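Local coordinates for major capsid protein (Faustovirus, PDB 5J7O), which builds the capsid of a large double-stranded DNA virus, its double jelly-roll subunits associating as trimers, at residues B[309-312]-B[313-316]; B[254-257]-B[258-262]; B[20-23]-B[24-28]; B[142-145]-B[146-149]. All coordinates share one frame; numbering follows the deposited sequence.

In the fold
Four local contacts, none nested in or crossing another, follow one another along the chain. Contact 3 comes first, where the N-terminal arm passes from helix 13-19 into helix 22-38. Contact 4 then closes the hairpin between neighbouring strands 138-142 and 149-158 of the seven-stranded mixed sheet; its centre is about 99 Å from that of contact 3. Contact 2 folds the tip of the long loop between strands 232-240 and 273-280, on the same side of the chain's centre as contact 4. Contact 1 turns the chain out of strand 310-311 toward strand 320-326, joining two sheets on the opposite side from contacts 2 and 4.

Contact 1 of 4, residues B[309-312]-B[313-316]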
ATOM      1  N   ALA B 309     -30.129  -4.776  13.903  1.00 39.78           N
ATOM      2  CA  ALA B 309     -30.556  -6.166  13.856  1.00 40.33           C
ATOM      3  C   ALA B 309     -32.074  -6.246  13.746  1.00 38.99           C
ATOM      4  O   ALA B 309     -32.804  -5.412  14.288  1.00 38.30           O
ATOM      5  CB  ALA B 309     -30.069  -6.917  15.095  1.00 42.01           C
ATOM      6  N   ILE B 310     -32.548  -7.257  13.027  1.00 37.97           N
ATOM      7  CA  ILE B 310     -33.968  -7.402  12.729  1.00 39.27           C
ATOM      8  C   ILE B 310     -34.620  -8.262  13.801  1.00 40.87           C
ATOM      9  O   ILE B 310     -34.144  -9.363  14.103  1.00 40.60           O
ATOM     10  CB  ILE B 310     -34.175  -8.012  11.333  1.00 40.89           C
ATOM     11  CG1 ILE B 310     -33.602  -7.086  10.260  1.00 42.36           C
ATOM     12  CG2 ILE B 310     -35.650  -8.282  11.081  1.00 41.96           C
ATOM     13  CD1 ILE B 310     -33.791  -7.601   8.853  1.00 43.03           C
ATOM     14  N   ALA B 311     -35.713  -7.764  14.374  1.00 41.63           N
ATOM     15  CA  ALA B 311     -36.451  -8.520  15.377  1.00 43.60           C
ATOM     16  C   ALA B 311     -37.018  -9.791  14.765  1.00 44.37           C
ATOM     17  O   ALA B 311     -37.742  -9.740  13.765  1.00 44.04           O
ATOM     18  CB  ALA B 311     -37.569  -7.662  15.967  1.00 44.70           C
ATOM     19  N   SER B 312     -36.683 -10.936  15.368  1.00 45.95           N
ATOM     20  CA  SER B 312     -37.139 -12.217  14.839  1.00 49.69           C
ATOM     21  C   SER B 312     -38.659 -12.308  14.819  1.00 48.59           C
ATOM     22  O   SER B 312     -39.228 -13.015  13.979  1.00 48.54           O
ATOM     23  CB  SER B 312     -36.548 -13.364  15.660  1.00 54.18           C
ATOM     24  OG  SER B 312     -36.927 -14.622  15.131  1.00 58.57           O
ATOM     25  N   VAL B 313     -39.334 -11.598  15.726  1.00 45.53           N
ATOM     26  CA  VAL B 313     -40.792 -11.618  15.736  1.00 47.04           C
ATOM     27  C   VAL B 313     -41.357 -10.767  14.604  1.00 50.43           C
ATOM     28  O   VAL B 313     -42.413 -11.090  14.046  1.00 52.03           O
ATOM     29  CB  VAL B 313     -41.325 -11.161  17.108  1.00 44.69           C
ATOM     30  CG1 VAL B 313     -40.866 -12.114  18.201  1.00 45.17           C
ATOM     31  CG2 VAL B 313     -40.871  -9.741  17.418  1.00 42.03           C
ATOM     32  N   SER B 314     -40.667  -9.684  14.232  1.00 51.18           N
ATOM     33  CA  SER B 314     -41.214  -8.731  13.272  1.00 51.81           C
ATOM     34  C   SER B 314     -41.192  -9.249  11.840  1.00 52.71           C
ATOM     35  O   SER B 314     -41.997  -8.792  11.020  1.00 52.00           O
ATOM     36  CB  SER B 314     -40.457  -7.404  13.353  1.00 51.83           C
ATOM     37  OG  SER B 314     -39.118  -7.549  12.920  1.00 53.19           O
ATOM     38  N   ILE B 315     -40.293 -10.166  11.514  1.00 55.90           N
ATOM     39  CA  ILE B 315     -40.313 -10.884  10.249  1.00 58.44           C
ATOM     40  C   ILE B 315     -40.463 -12.369  10.558  1.00 62.61           C
ATOM     41  O   ILE B 315     -39.483 -13.059  10.843  1.00 62.96           O
ATOM     42  CB  ILE B 315     -39.052 -10.604   9.411  1.00 57.34           C
ATOM     43  CG1 ILE B 315     -39.002  -9.122   9.031  1.00 54.55           C
ATOM     44  CG2 ILE B 315     -39.039 -11.469   8.158  1.00 58.11           C
ATOM     45  CD1 ILE B 315     -38.004  -8.791   7.942  1.00 52.52           C
ATOM     46  N   PRO B 316     -41.691 -12.888  10.533  1.00 67.79           N
ATOM     47  CA  PRO B 316     -41.945 -14.244  11.037  1.00 68.01           C
ATOM     48  C   PRO B 316     -41.162 -15.326  10.308  1.00 67.65           C
ATOM     49  O   PRO B 316     -40.776 -15.183   9.146  1.00 67.43           O
ATOM     50  CB  PRO B 316     -43.452 -14.417  10.822  1.00 69.45           C
ATOM     51  CG  PRO B 316     -43.991 -13.033  10.905  1.00 71.15           C
ATOM     52  CD  PRO B 316     -42.937 -12.133  10.320  1.00 70.78           C
TER
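Ala311 and Ser314 make the dense half of this turn, and nearly everything there converges on Ala311 O. The hydroxyl of Ser314 donates to it at 2.7 Å from OG to Ala311 O, tilted only 17° from the carbonyl plane. The backbone N of Ser314 gives a second bond, 3.0 Å to Ala311 O, and arrives from well above that plane, so the two donors use different approaches to one oxygen. A third, weak bond comes from Ile315 N, 3.4 Å from Ala311 O. The hydroxyl is delivered by a first torsion of 67°, which sets Ser314 OG between its own N and carbonyl carbon and also brings it within 3.4 Å of Ala311 CB. Next to this grip lies a greasy layer: Ile310 and Ile315 cross obliquely, CG2 of Ile310 being 4.0 Å from CD1 of Ile315, and both rest on Phe191 of strand 186-193.

The other half is looser. CG2 of Val313 is 4.2 Å from Ala311 CB, while CG1 lies against the Ser312 carbonyl carbon. Val313 and Pro316 are both exposed; Val313 rests on Ser622, and Pro316 hardly touches 309-312. Between the two halves, Ser312 O and Ile315 O face each other as two acceptors. Arg320 NH1 donates to Ile315 O, satisfying one of the pair, and also to Ser312 OG. The whole is a type I beta turn closed by Ser314 N to Ala311 O, with the Ser314 hydroxyl on the same oxygen; in this double jelly-roll protein it leads from strand 310-311, paired with 99-109, toward strand 320-326 of another sheet.

Contact 2 of 4, residues B[254-257]-B[258-262]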
ATOM      1  N   LEU B 254      35.698   5.928 -13.762  1.00 41.52           N
ATOM      2  CA  LEU B 254      36.597   6.439 -14.784  1.00 43.99           C
ATOM      3  C   LEU B 254      36.582   7.962 -14.793  1.00 45.66           C
ATOM      4  O   LEU B 254      35.565   8.597 -14.502  1.00 45.95           O
ATOM      5  CB  LEU B 254      36.203   5.913 -16.164  1.00 44.72           C
ATOM      6  CG  LEU B 254      36.103   4.398 -16.345  1.00 44.63           C
ATOM      7  CD1 LEU B 254      35.514   4.068 -17.708  1.00 45.66           C
ATOM      8  CD2 LEU B 254      37.463   3.742 -16.172  1.00 45.06           C
ATOM      9  N   SER B 255      37.730   8.544 -15.128  1.00 47.01           N
ATOM     10  CA  SER B 255      37.864   9.978 -15.335  1.00 48.72           C
ATOM     11  C   SER B 255      38.417  10.221 -16.731  1.00 47.08           C
ATOM     12  O   SER B 255      39.248   9.448 -17.218  1.00 48.11           O
ATOM     13  CB  SER B 255      38.784  10.615 -14.287  1.00 53.88           C
ATOM     14  OG  SER B 255      38.251  10.475 -12.982  1.00 59.17           O
ATOM     15  N   ASP B 256      37.954  11.289 -17.377  1.00 44.99           N
ATOM     16  CA  ASP B 256      38.433  11.594 -18.717  1.00 45.76           C
ATOM     17  C   ASP B 256      39.808  12.260 -18.645  1.00 45.68           C
ATOM     18  O   ASP B 256      40.404  12.407 -17.573  1.00 45.08           O
ATOM     19  CB  ASP B 256      37.420  12.458 -19.472  1.00 46.03           C
ATOM     20  CG  ASP B 256      37.069  13.749 -18.746  1.00 45.60           C
ATOM     21  OD1 ASP B 256      37.895  14.263 -17.963  1.00 44.69           O
ATOM     22  OD2 ASP B 256      35.953  14.262 -18.973  1.00 46.16           O
ATOM     23  N   VAL B 257      40.319  12.674 -19.807  1.00 45.28           N
ATOM     24  CA  VAL B 257      41.657  13.249 -19.871  1.00 45.53           C
ATOM     25  C   VAL B 257      41.747  14.585 -19.147  1.00 45.46           C
ATOM     26  O   VAL B 257      42.853  15.058 -18.863  1.00 45.37           O
ATOM     27  CB  VAL B 257      42.106  13.398 -21.337  1.00 46.79           C
ATOM     28  CG1 VAL B 257      42.283  12.030 -21.977  1.00 47.12           C
ATOM     29  CG2 VAL B 257      41.100  14.230 -22.117  1.00 45.87           C
ATOM     30  N   ASN B 258      40.614  15.209 -18.833  1.00 46.97           N
ATOM     31  CA  ASN B 258      40.593  16.470 -18.104  1.00 50.29           C
ATOM     32  C   ASN B 258      40.376  16.287 -16.608  1.00 53.14           C
ATOM     33  O   ASN B 258      40.293  17.282 -15.883  1.00 53.75           O
ATOM     34  CB  ASN B 258      39.512  17.392 -18.677  1.00 49.98           C
ATOM     35  CG  ASN B 258      39.833  17.862 -20.082  1.00 50.64           C
ATOM     36  OD1 ASN B 258      40.989  18.126 -20.412  1.00 50.69           O
ATOM     37  ND2 ASN B 258      38.808  17.967 -20.919  1.00 51.46           N
ATOM     38  N   GLY B 259      40.283  15.045 -16.131  1.00 55.20           N
ATOM     39  CA  GLY B 259      40.114  14.769 -14.722  1.00 55.90           C
ATOM     40  C   GLY B 259      38.679  14.656 -14.251  1.00 55.16           C
ATOM     41  O   GLY B 259      38.452  14.238 -13.109  1.00 54.54           O
ATOM     42  N   THR B 260      37.708  15.009 -15.089  1.00 51.45           N
ATOM     43  CA  THR B 260      36.308  14.962 -14.694  1.00 48.55           C
ATOM     44  C   THR B 260      35.792  13.529 -14.720  1.00 46.62           C
ATOM     45  O   THR B 260      36.112  12.754 -15.626  1.00 47.24           O
ATOM     46  CB  THR B 260      35.463  15.838 -15.622  1.00 48.07           C
ATOM     47  OG1 THR B 260      35.973  17.177 -15.609  1.00 50.28           O
ATOM     48  CG2 THR B 260      34.006  15.853 -15.176  1.00 46.39           C
ATOM     49  N   ALA B 261      34.996  13.178 -13.709  1.00 43.50           N
ATOM     50  CA  ALA B 261      34.359  11.869 -13.676  1.00 41.34           C
ATOM     51  C   ALA B 261      33.517  11.659 -14.928  1.00 42.95           C
ATOM     52  O   ALA B 261      32.868  12.583 -15.425  1.00 44.23           O
ATOM     53  CB  ALA B 261      33.492  11.732 -12.425  1.00 38.26           C
ATOM     54  N   VAL B 262      33.538  10.433 -15.442  1.00 41.91           N
ATOM     55  CA  VAL B 262      32.889  10.119 -16.711  1.00 40.12           C
ATOM     56  C   VAL B 262      31.409   9.858 -16.470  1.00 41.27           C
ATOM     57  O   VAL B 262      31.042   8.948 -15.718  1.00 40.57           O
ATOM     58  CB  VAL B 262      33.559   8.915 -17.389  1.00 37.89           C
ATOM     59  CG1 VAL B 262      32.794   8.519 -18.641  1.00 37.18           C
ATOM     60  CG2 VAL B 262      35.007   9.234 -17.721  1.00 36.68           C
TER
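The side chains of Asp256 and Thr260 run alongside each other in the same direction, and the carboxylate of Asp256 lies against the start of Thr260. CB of Thr260 is 3.7 Å from both Asp256 OD1 and Asp256 OD2. A first torsion of 56° folds the Asp256 carboxylate back between its own N and carbonyl carbon, and from there OD1 works on the backbone of the turn. Thr260 N donates to Asp256 OD1 at 3.0 Å, coming from above the carboxylate plane, and Asn258 N adds a weak bond to the same oxygen, in the manner of an Asx turn.

Under this carboxylate the chain makes a type I beta turn from Asp256 to Gly259, with Gly259 N bonded to Asp256 O at 3.0 Å. Gly259, at positive phi, is the G1 bulge that lets the hairpin close: Asp256 N donates to Thr260 O, nearly straight at 163°. Ser255 and Ala261 follow as a non-hydrogen-bonded antiparallel pair, and Val262 N then reaches Leu254 O at 2.9 Å.

At the open end one Val262 methyl meets Leu254. Val262 turns its CG2 over the Leu254 backbone, 3.3 Å from Leu254 O and 3.9 Å from Leu254 CB. A second subunit packs on this loop: its Tyr153 meets Leu254, its Gln155 meets Val262, and its Phe125 and Ile126 touch Asp256 and Val257.

Contact 3 of 4, residues B[20-23]-B[24-28]; sequences MAND and LLNDR
Asn26 turns back on Asn22, one helical turn earlier, and can be traced outward atom by atom. Its CB lies 3.4 Å from Asn22 O, the same oxygen that accepts the helical bond from Asn26 N at 3.0 Å. A first torsion of -75° puts CG anti to the carbonyl carbon of Asn26, where it comes 3.3 Å from Asn22 O. At the tip, Asn26 OD1 stays farther from that oxygen, and Asn26 ND2 is 3.2 Å from Asn22 O. The side chains of Asn22 and Asn26 are not stacked: their amide planes stand 75° apart.

One residue on, Asp27 repeats the backward lean less comfortably. Its OD2 comes 3.0 Å from Asp23 O, two acceptors facing each other. That closeness might slightly raise the affinity of Asp27 for a proton, although the nearby start of the helix would probably oppose it.

The first helical turn starts at Ala21, the N-cap, whose O takes Leu25 N at 3.0 Å and also receives His55 NE2. Leu24 sets its CB 4.2 Å from Ala21 CB, and its side chain continues to a modified side chain of a bound peptide. Ala21 has positive phi and breaks helix 13-19 from helix 22-38. The new helix lies against the 403-412 helix of the third subunit, where Ile405 meets Leu25 and Glu404 meets Asn26, while Arg28 ties it to helix 48-52 of its own chain by donating to Asp50 O.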
ATOM      1  N   MET B  20     -11.887  27.399  27.960  1.00 48.73           N
ATOM      2  CA  MET B  20     -11.927  26.638  29.201  1.00 47.04           C
ATOM      3  C   MET B  20     -12.911  27.178  30.226  1.00 46.57           C
ATOM      4  O   MET B  20     -13.443  26.389  31.011  1.00 46.94           O
ATOM      5  CB  MET B  20     -10.527  26.577  29.831  1.00 46.54           C
ATOM      6  CG  MET B  20      -9.530  25.798  28.993  1.00 47.44           C
ATOM      7  SD  MET B  20      -7.844  25.871  29.622  1.00 48.53           S
ATOM      8  CE  MET B  20      -7.524  27.625  29.494  1.00 48.45           C
ATOM      9  N   ALA B  21     -13.168  28.487  30.238  1.00 46.25           N
ATOM     10  CA  ALA B  21     -14.147  29.104  31.134  1.00 48.13           C
ATOM     11  C   ALA B  21     -13.903  28.694  32.584  1.00 50.68           C
ATOM     12  O   ALA B  21     -14.791  28.191  33.276  1.00 51.50           O
ATOM     13  CB  ALA B  21     -15.574  28.766  30.699  1.00 46.97           C
ATOM     14  N   ASN B  22     -12.672  28.917  33.048  1.00 51.03           N
ATOM     15  CA  ASN B  22     -12.291  28.445  34.374  1.00 49.66           C
ATOM     16  C   ASN B  22     -12.813  29.348  35.484  1.00 49.34           C
ATOM     17  O   ASN B  22     -13.084  28.865  36.588  1.00 47.59           O
ATOM     18  CB  ASN B  22     -10.771  28.313  34.472  1.00 47.29           C
ATOM     19  CG  ASN B  22     -10.337  27.512  35.682  1.00 43.81           C
ATOM     20  OD1 ASN B  22     -10.672  26.334  35.811  1.00 41.32           O
ATOM     21  ND2 ASN B  22      -9.582  28.143  36.572  1.00 43.88           N
ATOM     22  N   ASP B  23     -12.956  30.649  35.222  1.00 51.30           N
ATOM     23  CA  ASP B  23     -13.576  31.521  36.215  1.00 52.38           C
ATOM     24  C   ASP B  23     -15.054  31.201  36.382  1.00 52.59           C
ATOM     25  O   ASP B  23     -15.596  31.335  37.485  1.00 56.16           O
ATOM     26  CB  ASP B  23     -13.388  32.988  35.830  1.00 55.48           C
ATOM     27  CG  ASP B  23     -11.953  33.454  35.993  1.00 59.90           C
ATOM     28  OD1 ASP B  23     -11.510  33.613  37.151  1.00 60.99           O
ATOM     29  OD2 ASP B  23     -11.273  33.666  34.969  1.00 63.25           O
ATOM     30  N   LEU B  24     -15.719  30.772  35.307  1.00 49.33           N
ATOM     31  CA  LEU B  24     -17.108  30.342  35.415  1.00 50.42           C
ATOM     32  C   LEU B  24     -17.219  29.026  36.176  1.00 49.36           C
ATOM     33  O   LEU B  24     -18.085  28.875  37.046  1.00 50.82           O
ATOM     34  CB  LEU B  24     -17.725  30.212  34.022  1.00 51.68           C
ATOM     35  CG  LEU B  24     -19.085  29.518  33.917  1.00 40.45           C
ATOM     36  CD1 LEU B  24     -20.136  30.255  34.730  1.00 41.28           C
ATOM     37  CD2 LEU B  24     -19.509  29.401  32.459  1.00 40.66           C
ATOM     38  N   LEU B  25     -16.351  28.062  35.860  1.00 47.68           N
ATOM     39  CA  LEU B  25     -16.417  26.757  36.511  1.00 46.32           C
ATOM     40  C   LEU B  25     -16.139  26.867  38.006  1.00 47.02           C
ATOM     41  O   LEU B  25     -16.801  26.208  38.817  1.00 47.95           O
ATOM     42  CB  LEU B  25     -15.433  25.790  35.853  1.00 45.22           C
ATOM     43  CG  LEU B  25     -15.415  24.362  36.402  1.00 45.07           C
ATOM     44  CD1 LEU B  25     -16.770  23.698  36.214  1.00 44.21           C
ATOM     45  CD2 LEU B  25     -14.315  23.553  35.734  1.00 44.42           C
ATOM     46  N   ASN B  26     -15.160  27.692  38.389  1.00 48.02           N
ATOM     47  CA  ASN B  26     -14.884  27.900  39.808  1.00 51.33           C
ATOM     48  C   ASN B  26     -16.093  28.488  40.521  1.00 54.74           C
ATOM     49  O   ASN B  26     -16.406  28.097  41.653  1.00 55.96           O
ATOM     50  CB  ASN B  26     -13.666  28.808  39.983  1.00 52.46           C
ATOM     51  CG  ASN B  26     -12.361  28.099  39.686  1.00 53.45           C
ATOM     52  OD1 ASN B  26     -12.255  26.881  39.833  1.00 54.22           O
ATOM     53  ND2 ASN B  26     -11.355  28.860  39.272  1.00 53.40           N
ATOM     54  N   ASP B  27     -16.788  29.428  39.875  1.00 57.36           N
ATOM     55  CA  ASP B  27     -17.989  30.001  40.475  1.00 60.55           C
ATOM     56  C   ASP B  27     -19.079  28.951  40.634  1.00 57.83           C
ATOM     57  O   ASP B  27     -19.816  28.956  41.626  1.00 58.95           O
ATOM     58  CB  ASP B  27     -18.493  31.171  39.631  1.00 67.11           C
ATOM     59  CG  ASP B  27     -17.605  32.393  39.741  1.00 75.02           C
ATOM     60  OD1 ASP B  27     -16.987  32.586  40.809  1.00 80.16           O
ATOM     61  OD2 ASP B  27     -17.529  33.164  38.761  1.00 75.01           O
ATOM     62  N   ARG B  28     -19.198  28.040  39.664  1.00 52.98           N
ATOM     63  CA  ARG B  28     -20.195  26.981  39.773  1.00 51.66           C
ATOM     64  C   ARG B  28     -19.857  26.018  40.904  1.00 51.16           C
ATOM     65  O   ARG B  28     -20.750  25.573  41.634  1.00 51.59           O
ATOM     66  CB  ARG B  28     -20.319  26.235  38.444  1.00 50.77           C
ATOM     67  CG  ARG B  28     -20.776  27.112  37.291  1.00 49.59           C
ATOM     68  CD  ARG B  28     -21.434  26.296  36.187  1.00 49.14           C
ATOM     69  NE  ARG B  28     -22.375  25.318  36.725  1.00 49.73           N
ATOM     70  CZ  ARG B  28     -22.243  24.002  36.584  1.00 49.67           C
ATOM     71  NH1 ARG B  28     -21.217  23.507  35.908  1.00 46.99           N
ATOM     72  NH2 ARG B  28     -23.143  23.183  37.109  1.00 50.32           N
TER

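Contact 4 of 4, residues B[142-145]-B[146-149]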
ATOM      1  N   THR B 142      14.362 -14.064 -45.695  1.00 41.44           N
ATOM      2  CA  THR B 142      14.292 -12.944 -46.628  1.00 43.47           C
ATOM      3  C   THR B 142      15.702 -12.641 -47.114  1.00 45.49           C
ATOM      4  O   THR B 142      16.561 -12.236 -46.323  1.00 45.88           O
ATOM      5  CB  THR B 142      13.670 -11.704 -45.979  1.00 41.39           C
ATOM      6  OG1 THR B 142      12.276 -11.933 -45.737  1.00 40.87           O
ATOM      7  CG2 THR B 142      13.831 -10.490 -46.889  1.00 40.88           C
ATOM      8  N   GLU B 143      15.941 -12.844 -48.406  1.00 48.32           N
ATOM      9  CA  GLU B 143      17.235 -12.524 -48.983  1.00 48.86           C
ATOM     10  C   GLU B 143      17.409 -11.013 -49.103  1.00 47.99           C
ATOM     11  O   GLU B 143      16.442 -10.246 -49.107  1.00 48.48           O
ATOM     12  CB  GLU B 143      17.389 -13.170 -50.360  1.00 51.37           C
ATOM     13  CG  GLU B 143      17.394 -14.689 -50.360  1.00 52.62           C
ATOM     14  CD  GLU B 143      17.499 -15.261 -51.762  1.00 55.33           C
ATOM     15  OE1 GLU B 143      17.483 -14.469 -52.729  1.00 58.15           O
ATOM     16  OE2 GLU B 143      17.601 -16.498 -51.898  1.00 54.85           O
ATOM     17  N   ASN B 144      18.669 -10.589 -49.203  1.00 47.55           N
ATOM     18  CA  ASN B 144      18.979  -9.176 -49.436  1.00 46.32           C
ATOM     19  C   ASN B 144      20.396  -9.116 -50.016  1.00 45.33           C
ATOM     20  O   ASN B 144      21.371  -8.965 -49.280  1.00 42.72           O
ATOM     21  CB  ASN B 144      18.861  -8.350 -48.169  1.00 45.70           C
ATOM     22  CG  ASN B 144      18.873  -6.855 -48.442  1.00 46.01           C
ATOM     23  OD1 ASN B 144      19.599  -6.373 -49.313  1.00 48.61           O
ATOM     24  ND2 ASN B 144      18.063  -6.114 -47.697  1.00 43.50           N
ATOM     25  N   THR B 145      20.486  -9.228 -51.344  1.00 48.09           N
ATOM     26  CA  THR B 145      21.782  -9.208 -52.010  1.00 52.36           C
ATOM     27  C   THR B 145      22.425  -7.827 -51.993  1.00 57.31           C
ATOM     28  O   THR B 145      23.648  -7.727 -52.139  1.00 58.32           O
ATOM     29  CB  THR B 145      21.643  -9.693 -53.453  1.00 51.85           C
ATOM     30  OG1 THR B 145      20.746  -8.831 -54.165  1.00 52.67           O
ATOM     31  CG2 THR B 145      21.104 -11.114 -53.487  1.00 50.63           C
ATOM     32  N   THR B 146      21.636  -6.764 -51.821  1.00 61.66           N
ATOM     33  CA  THR B 146      22.204  -5.420 -51.815  1.00 65.38           C
ATOM     34  C   THR B 146      22.970  -5.148 -50.524  1.00 61.96           C
ATOM     35  O   THR B 146      24.068  -4.580 -50.555  1.00 64.89           O
ATOM     36  CB  THR B 146      21.100  -4.381 -52.014  1.00 70.48           C
ATOM     37  OG1 THR B 146      20.505  -4.555 -53.306  1.00 74.75           O
ATOM     38  CG2 THR B 146      21.661  -2.970 -51.908  1.00 69.20           C
ATOM     39  N   SER B 147      22.413  -5.552 -49.383  1.00 55.46           N
ATOM     40  CA  SER B 147      23.043  -5.295 -48.095  1.00 52.27           C
ATOM     41  C   SER B 147      23.938  -6.432 -47.625  1.00 49.59           C
ATOM     42  O   SER B 147      24.771  -6.217 -46.737  1.00 49.76           O
ATOM     43  CB  SER B 147      21.978  -5.033 -47.027  1.00 51.61           C
ATOM     44  OG  SER B 147      21.310  -6.232 -46.674  1.00 51.48           O
ATOM     45  N   GLY B 148      23.791  -7.626 -48.192  1.00 47.47           N
ATOM     46  CA  GLY B 148      24.503  -8.778 -47.680  1.00 45.25           C
ATOM     47  C   GLY B 148      23.928  -9.345 -46.406  1.00 43.72           C
ATOM     48  O   GLY B 148      24.609 -10.111 -45.717  1.00 44.48           O
ATOM     49  N   VAL B 149      22.692  -8.990 -46.066  1.00 42.88           N
ATOM     50  CA  VAL B 149      22.039  -9.451 -44.847  1.00 42.06           C
ATOM     51  C   VAL B 149      21.057 -10.556 -45.211  1.00 41.35           C
ATOM     52  O   VAL B 149      20.125 -10.341 -45.994  1.00 41.96           O
ATOM     53  CB  VAL B 149      21.326  -8.300 -44.120  1.00 43.09           C
ATOM     54  CG1 VAL B 149      20.453  -8.845 -42.999  1.00 41.38           C
ATOM     55  CG2 VAL B 149      22.339  -7.309 -43.571  1.00 45.47           C
TER
HETATM   56  O   HOH W   1      17.692  -9.978 -45.162  1.00 35.30           O
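Asn144 and Ser147 meet at the heart of this loop. OD1 of Asn144 accepts from Ser147 N at 2.9 Å, with a fairly straight N-H angle of 160°, although the donor stands 46° out of the amide's carbonyl plane. Asn144 has CG anti to its N, chi1 -167°, which stretches the amide across the loop over Ser147; the Ser147 OG lies 3.1 Å from Asn144 CG. The backbone of Asn144 is used as well: its O takes Gly148 N at 3.0 Å, and a weak bond from Val149 N. Together these curl residues 145-147 into a helix-like turn, which Gly148 leaves with positive phi.

The Ser147 hydroxyl is held in turn. OG sits between the residue's N and carbonyl carbon and accepts from Val149 N at 3.1 Å, an ST turn where the chain enters strand 149-158. At the base, a water donates to Thr142 O at 2.8 Å and to Val149 O at 2.6 Å, bridging the two arms where the chain leaves one strand and enters the next.

Further out, Asp129 OD1 receives Glu143 N, Asn144 is backbone-bonded to Gly357, and Gly148 to Thr351. The loop joins strands 138-142 and 149-158 of the mixed sheet, and leans on the end of strand 341-351 and the loop beyond it.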